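Local structure of DNA helicase RecQ (Deinococcus radiodurans, 4Q48) at residues Ala12-Leu15 with Leu16-Trp20; Asp156-Pro159 with Glu160-Gln163; Gln225-His228 with Phe229-Glu233. The protein probably couples ATP hydrolysis to the unwinding of duplex DNA, moving in the 3'-5' direction, with a zinc-binding module in its catalytic core. All coordinates share one frame; numbering follows the deposited sequence.

Interaction 1 (Ala12-Leu15 with Leu16-Trp20)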
# COMPACT_ATOMS: atom_id res chain seq x y z
N ALA A 12 -21.02 -15.74 -14.58
CA ALA A 12 -19.69 -15.43 -14.10
C ALA A 12 -19.03 -16.67 -13.51
O ALA A 12 -17.90 -17.01 -13.84
CB ALA A 12 -19.73 -14.30 -13.07
N LEU A 13 -19.78 -17.35 -12.65
CA LEU A 13 -19.34 -18.61 -12.06
C LEU A 13 -19.01 -19.70 -13.07
O LEU A 13 -18.06 -20.45 -12.86
CB LEU A 13 -20.39 -19.12 -11.08
CG LEU A 13 -20.51 -18.28 -9.80
CD1 LEU A 13 -21.72 -18.70 -8.96
CD2 LEU A 13 -19.22 -18.34 -8.97
N HIS A 14 -19.78 -19.81 -14.13
CA HIS A 14 -19.44 -20.80 -15.16
C HIS A 14 -18.07 -20.51 -15.77
O HIS A 14 -17.29 -21.43 -16.02
CB HIS A 14 -20.51 -20.85 -16.25
CG HIS A 14 -20.17 -21.76 -17.39
ND1 HIS A 14 -19.36 -21.37 -18.43
CD2 HIS A 14 -20.54 -23.03 -17.66
CE1 HIS A 14 -19.24 -22.37 -19.29
NE2 HIS A 14 -19.95 -23.38 -18.84
N LEU A 15 -17.78 -19.23 -16.01
CA LEU A 15 -16.50 -18.86 -16.59
C LEU A 15 -15.40 -18.93 -15.53
O LEU A 15 -14.27 -19.31 -15.83
CB LEU A 15 -16.56 -17.46 -17.21
CG LEU A 15 -17.21 -17.35 -18.60
CD1 LEU A 15 -17.42 -15.90 -18.98
CD2 LEU A 15 -16.39 -18.05 -19.66
N LEU A 16 -15.76 -18.58 -14.30
CA LEU A 16 -14.83 -18.61 -13.18
C LEU A 16 -14.09 -19.94 -13.13
O LEU A 16 -12.86 -19.96 -13.07
CB LEU A 16 -15.56 -18.34 -11.86
CG LEU A 16 -14.69 -18.16 -10.62
CD1 LEU A 16 -13.74 -17.00 -10.84
CD2 LEU A 16 -15.55 -17.90 -9.39
N GLN A 17 -14.80 -21.06 -13.14
CA GLN A 17 -14.08 -22.31 -13.00
C GLN A 17 -13.86 -23.07 -14.32
O GLN A 17 -13.03 -23.98 -14.38
CB GLN A 17 -14.74 -23.23 -11.97
CG GLN A 17 -13.71 -24.23 -11.44
CD GLN A 17 -14.06 -24.87 -10.11
OE1 GLN A 17 -15.21 -24.85 -9.67
NE2 GLN A 17 -13.05 -25.43 -9.46
N THR A 18 -14.53 -22.67 -15.40
CA THR A 18 -14.16 -23.25 -16.70
C THR A 18 -12.86 -22.63 -17.22
O THR A 18 -12.31 -23.07 -18.23
CB THR A 18 -15.28 -23.07 -17.78
OG1 THR A 18 -15.03 -23.96 -18.88
CG2 THR A 18 -15.31 -21.66 -18.32
N ILE A 19 -12.37 -21.60 -16.52
CA ILE A 19 -11.15 -20.91 -16.93
C ILE A 19 -10.12 -20.79 -15.82
O ILE A 19 -8.96 -21.18 -16.01
CB ILE A 19 -11.48 -19.51 -17.50
CG1 ILE A 19 -12.23 -19.66 -18.82
CG2 ILE A 19 -10.23 -18.70 -17.75
CD1 ILE A 19 -12.87 -18.41 -19.32
N TRP A 20 -10.51 -20.28 -14.66
CA TRP A 20 -9.55 -20.02 -13.57
C TRP A 20 -9.31 -21.25 -12.70
O TRP A 20 -8.18 -21.51 -12.27
CB TRP A 20 -10.05 -18.87 -12.69
CG TRP A 20 -9.50 -17.51 -13.01
CD1 TRP A 20 -8.45 -16.88 -12.42
CD2 TRP A 20 -10.00 -16.62 -14.01
NE1 TRP A 20 -8.27 -15.64 -12.98
CE2 TRP A 20 -9.20 -15.46 -13.96
CE3 TRP A 20 -11.04 -16.70 -14.94
CZ2 TRP A 20 -9.42 -14.37 -14.81
CZ3 TRP A 20 -11.25 -15.62 -15.78
CH2 TRP A 20 -10.44 -14.47 -15.71
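Leu15 and Ile19, one turn apart on helix 10-20, illustrate how a short amphipathic helix builds an apolar flank from its own side chains. This helix leads directly into the chain that carries the ADP-binding residues Tyr22, Ala24, Arg26 and Gln29, a region that corresponds to motif 0 of RecQ helicases, and Trp20 at its end lies close to Tyr22. Followed outward, the CB-CG1-CD1 branch of Ile19 keeps to Leu15. Its CB rests 3.3 Å from Leu15 O, and CG1 passes the same oxygen at a slightly longer range. CG1 stands beside its own backbone N (chi1 -68°) and so leads back along the helix, which brings the terminal CD1 to 3.6 Å from Leu15 CD2. The two chains run side by side in the same direction, and Ile19 also touches Leu61 of helix 50-62.

A second pair lies on another side of the helix, where Leu13 CD2 and Leu16 CD2 meet at 3.7 Å; Leu16 also packs on Phe25. The backbone closes these turns: Leu16 N donates to Ala12 O at 2.7 Å, almost in line with the C=O bond, and Thr18 N to His14 O at 3.1 Å, from 30° off the carbonyl plane. Between them the bond from Gln17 N to Leu13 O is weak. On the outer side, Thr18 turns its OG1 away from the backbone N, leaving CG2 to face the preceding turn. That methyl approaches the His14 ring obliquely, 4.1 Å from ND1, and also reaches Leu15 CD2 at 4.0 Å.

Interaction 2 (Asp156-Pro159 with Glu160-Gln163)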
# COMPACT_ATOMS: atom_id res chain seq x y z
N ASP A 156 5.04 5.29 -7.79
CA ASP A 156 5.71 5.88 -8.93
C ASP A 156 4.74 6.82 -9.62
O ASP A 156 3.79 6.38 -10.27
CB ASP A 156 6.20 4.83 -9.94
CG ASP A 156 6.85 3.61 -9.28
OD1 ASP A 156 7.48 3.75 -8.21
OD2 ASP A 156 6.74 2.50 -9.87
N PHE A 157 4.96 8.11 -9.48
CA PHE A 157 4.16 9.06 -10.23
C PHE A 157 4.57 8.86 -11.68
O PHE A 157 5.63 8.30 -11.95
CB PHE A 157 4.39 10.50 -9.75
CG PHE A 157 3.66 11.54 -10.55
CD1 PHE A 157 2.29 11.73 -10.37
CD2 PHE A 157 4.33 12.32 -11.48
CE1 PHE A 157 1.62 12.70 -11.09
CE2 PHE A 157 3.64 13.29 -12.22
CZ PHE A 157 2.30 13.48 -12.02
N ARG A 158 3.72 9.25 -12.61
CA ARG A 158 4.07 9.23 -14.02
C ARG A 158 3.32 10.38 -14.64
O ARG A 158 2.18 10.66 -14.25
CB ARG A 158 3.71 7.90 -14.69
CG ARG A 158 4.60 6.70 -14.30
CD ARG A 158 4.03 5.41 -14.87
NE ARG A 158 5.03 4.39 -15.14
CZ ARG A 158 5.41 3.46 -14.27
NH1 ARG A 158 4.86 3.43 -13.06
NH2 ARG A 158 6.32 2.56 -14.60
N PRO A 159 3.95 11.10 -15.58
CA PRO A 159 3.26 12.27 -16.14
C PRO A 159 2.14 11.83 -17.08
O PRO A 159 1.12 12.51 -17.21
CB PRO A 159 4.38 13.01 -16.89
CG PRO A 159 5.67 12.38 -16.41
CD PRO A 159 5.32 10.96 -16.09
N GLU A 160 2.35 10.66 -17.69
CA GLU A 160 1.35 10.01 -18.54
C GLU A 160 0.10 9.80 -17.72
O GLU A 160 -0.98 10.28 -18.07
CB GLU A 160 1.86 8.65 -19.04
CG GLU A 160 3.29 8.59 -19.56
CD GLU A 160 3.79 7.16 -19.76
OE1 GLU A 160 3.85 6.69 -20.92
OE2 GLU A 160 4.10 6.49 -18.74
N TYR A 161 0.26 9.10 -16.60
CA TYR A 161 -0.88 8.62 -15.83
C TYR A 161 -1.90 9.68 -15.38
O TYR A 161 -3.07 9.35 -15.26
CB TYR A 161 -0.38 7.81 -14.62
CG TYR A 161 -0.54 6.33 -14.88
CD1 TYR A 161 0.15 5.71 -15.92
CD2 TYR A 161 -1.47 5.57 -14.17
CE1 TYR A 161 -0.03 4.36 -16.19
CE2 TYR A 161 -1.67 4.22 -14.44
CZ TYR A 161 -0.95 3.62 -15.46
OH TYR A 161 -1.15 2.27 -15.73
N GLN A 162 -1.51 10.93 -15.20
CA GLN A 162 -2.52 11.87 -14.72
C GLN A 162 -3.26 12.50 -15.89
O GLN A 162 -4.07 13.40 -15.69
CB GLN A 162 -1.91 13.00 -13.89
CG GLN A 162 -0.71 13.66 -14.54
CD GLN A 162 -0.09 14.72 -13.66
OE1 GLN A 162 -0.59 15.00 -12.57
NE2 GLN A 162 0.98 15.35 -14.14
N GLN A 163 -2.99 12.03 -17.10
CA GLN A 163 -3.77 12.43 -18.26
C GLN A 163 -4.98 11.52 -18.51
O GLN A 163 -5.90 11.88 -19.27
CB GLN A 163 -2.90 12.47 -19.50
CG GLN A 163 -1.72 13.39 -19.36
CD GLN A 163 -1.02 13.62 -20.67
OE1 GLN A 163 -1.65 13.56 -21.74
NE2 GLN A 163 0.30 13.83 -20.62
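The Phe157 ring presents its edge to the Gln162 amide, and the two planes stand almost perpendicular, 88° apart. Gln162 OE1 lies in the ring plane, 3.3 Å from Phe157 CZ, with NE2 near that plane too, and the amide sits against the CZ corner. Gln162 gets there with CG wedged between its backbone N and carbonyl carbon (chi1 49°) and the rest of the chain extended. The Arg158 guanidinium also has company at an edge: Glu160 OE2 lies near its plane, with NE 4.3 Å away, beyond a salt bridge, where the opposite charges may still attract weakly. Arg158 NH1 has a long salt bridge to Asp156 OD2 at 3.8 Å.

The loop follows the DEAH box at the end of strand 139-145 and matches the aromatic-rich loop of RecQ helicases, thought to couple DNA binding to ATP hydrolysis. Tyr161 ties the loop back to that box, its OH hydrogen-bonded to Asp145 O, as the ring packs on Pro72, Pro122 and Cys149. Arg158 runs alongside Tyr161, and its CD meets the ring obliquely, 4.0 Å from CD1. Tyr161 to Gln163 form a short 3-10 turn, with Gln163 N bonded to Glu160 O at 2.8 Å.

Interaction 3 (Gln225-His228 with Phe229-Glu233)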
# COMPACT_ATOMS: atom_id res chain seq x y z
N GLN A 225 21.11 -10.46 17.87
CA GLN A 225 19.69 -10.63 18.09
C GLN A 225 19.10 -11.60 17.08
O GLN A 225 18.27 -12.45 17.43
CB GLN A 225 18.98 -9.29 18.02
CG GLN A 225 18.93 -8.57 19.37
CD GLN A 225 18.54 -7.10 19.24
OE1 GLN A 225 18.97 -6.40 18.31
NE2 GLN A 225 17.75 -6.62 20.19
N LEU A 226 19.56 -11.46 15.84
CA LEU A 226 19.03 -12.21 14.72
C LEU A 226 19.32 -13.68 14.87
O LEU A 226 18.43 -14.52 14.71
CB LEU A 226 19.61 -11.70 13.41
CG LEU A 226 19.20 -12.58 12.22
CD1 LEU A 226 17.72 -12.41 11.97
CD2 LEU A 226 19.98 -12.27 10.93
N LEU A 227 20.57 -13.98 15.17
CA LEU A 227 21.02 -15.35 15.30
C LEU A 227 20.26 -16.00 16.42
O LEU A 227 19.79 -17.14 16.32
CB LEU A 227 22.53 -15.41 15.52
CG LEU A 227 23.13 -16.80 15.64
CD1 LEU A 227 22.74 -17.60 14.41
CD2 LEU A 227 24.63 -16.66 15.68
N HIS A 228 20.12 -15.28 17.52
CA HIS A 228 19.36 -15.87 18.60
C HIS A 228 17.93 -16.19 18.09
O HIS A 228 17.40 -17.27 18.36
CB HIS A 228 19.29 -14.95 19.80
CG HIS A 228 18.52 -15.55 20.93
ND1 HIS A 228 17.27 -15.11 21.30
CD2 HIS A 228 18.81 -16.59 21.75
CE1 HIS A 228 16.83 -15.84 22.30
NE2 HIS A 228 17.75 -16.74 22.60
N PHE A 229 17.34 -15.28 17.32
CA PHE A 229 16.02 -15.48 16.74
C PHE A 229 15.99 -16.72 15.86
O PHE A 229 15.16 -17.60 16.02
CB PHE A 229 15.59 -14.22 15.95
CG PHE A 229 14.34 -14.39 15.11
CD1 PHE A 229 13.13 -14.68 15.71
CD2 PHE A 229 14.38 -14.24 13.73
CE1 PHE A 229 11.98 -14.84 14.95
CE2 PHE A 229 13.23 -14.39 12.95
CZ PHE A 229 12.03 -14.68 13.55
N ILE A 230 16.95 -16.80 14.94
CA ILE A 230 16.98 -17.89 14.00
C ILE A 230 17.17 -19.24 14.67
O ILE A 230 16.54 -20.21 14.28
CB ILE A 230 18.06 -17.66 12.96
CG1 ILE A 230 17.70 -16.42 12.14
CG2 ILE A 230 18.23 -18.90 12.08
CD1 ILE A 230 18.66 -16.11 11.05
N ARG A 231 18.01 -19.33 15.69
CA ARG A 231 18.25 -20.62 16.33
C ARG A 231 17.14 -20.98 17.29
O ARG A 231 16.72 -22.13 17.38
CB ARG A 231 19.58 -20.62 17.07
CG ARG A 231 20.76 -20.95 16.16
CD ARG A 231 22.09 -20.82 16.87
NE ARG A 231 23.19 -21.02 15.94
CZ ARG A 231 24.46 -20.72 16.21
NH1 ARG A 231 24.78 -20.19 17.39
NH2 ARG A 231 25.39 -20.93 15.29
N GLU A 232 16.66 -19.99 18.03
CA GLU A 232 15.63 -20.27 19.01
C GLU A 232 14.31 -20.60 18.31
O GLU A 232 13.64 -21.55 18.71
CB GLU A 232 15.50 -19.08 19.99
CG GLU A 232 14.29 -19.13 20.94
CD GLU A 232 14.32 -20.32 21.88
OE1 GLU A 232 15.36 -20.54 22.55
OE2 GLU A 232 13.29 -21.03 21.93
N GLU A 233 13.96 -19.88 17.24
CA GLU A 233 12.61 -20.02 16.68
C GLU A 233 12.52 -20.61 15.26
O GLU A 233 11.48 -21.18 14.90
CB GLU A 233 11.88 -18.67 16.69
CG GLU A 233 11.19 -18.35 18.00
CD GLU A 233 10.30 -17.09 17.93
OE1 GLU A 233 9.10 -17.29 17.60
OE2 GLU A 233 10.78 -15.94 18.20
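Successive backbone bonds join Gln225-His228 to the next turn in regular alpha-helical fashion: Phe229 N, Ile230 N, Arg231 N and Glu232 N donate to the carbonyls of Gln225, Leu226, Leu227 and His228, all between 2.7 and 3.0 Å. Helix 222-233 is the first connection of the second RecA-like domain, linking strands 212-218 and 238-242 of its parallel sheet. The buried side is apolar. Leu226 CG meets Ile230 CD1 at 3.8 Å, the two side chains crossing at a slant, and Leu226 CD1 touches Phe229 CD2 at 4.2 Å; beneath them lie Ala309, Phe307 and Trp337 of the sheet, with Phe229 stacked on the Trp337 indole.

Toward solvent the pairs are four residues apart and the chemistry changes. Arg231, extended from CG to NE, passes its guanidinium across the end of Leu227, whose CD1 sits over one face, 3.8 Å from NE and displaced toward the rim. NH2 keeps a weak hydrogen bond to Gln259 O. His228 likewise uses a flat face: with CG anti to the backbone N (chi1 -179°), its ring leans toward the next turn and receives a CH-pi contact from Glu232, whose CB lies 4.3 Å from the ring centroid and 16° off the ring normal.

Overall arrangement
Interactions 1 and 3 are each made within a single helix and are partly buried: 12-20 meets helix 50-62 through Ala12, Ile19 and Trp20, while 225-233 sets Leu226 and Ile230 on the sheet of the second RecA-like domain. Interaction 2 is a surface contact in a loop of the first, built mainly from edges of flat groups and nearby charges, with Tyr161 as its buried part. Interactions 1 and 2 lie nearer the ADP site, 3 away from it. None touches another; nearest atoms of interactions 2 and 3, on opposite sides of the chain's centre, are about 28 Å apart.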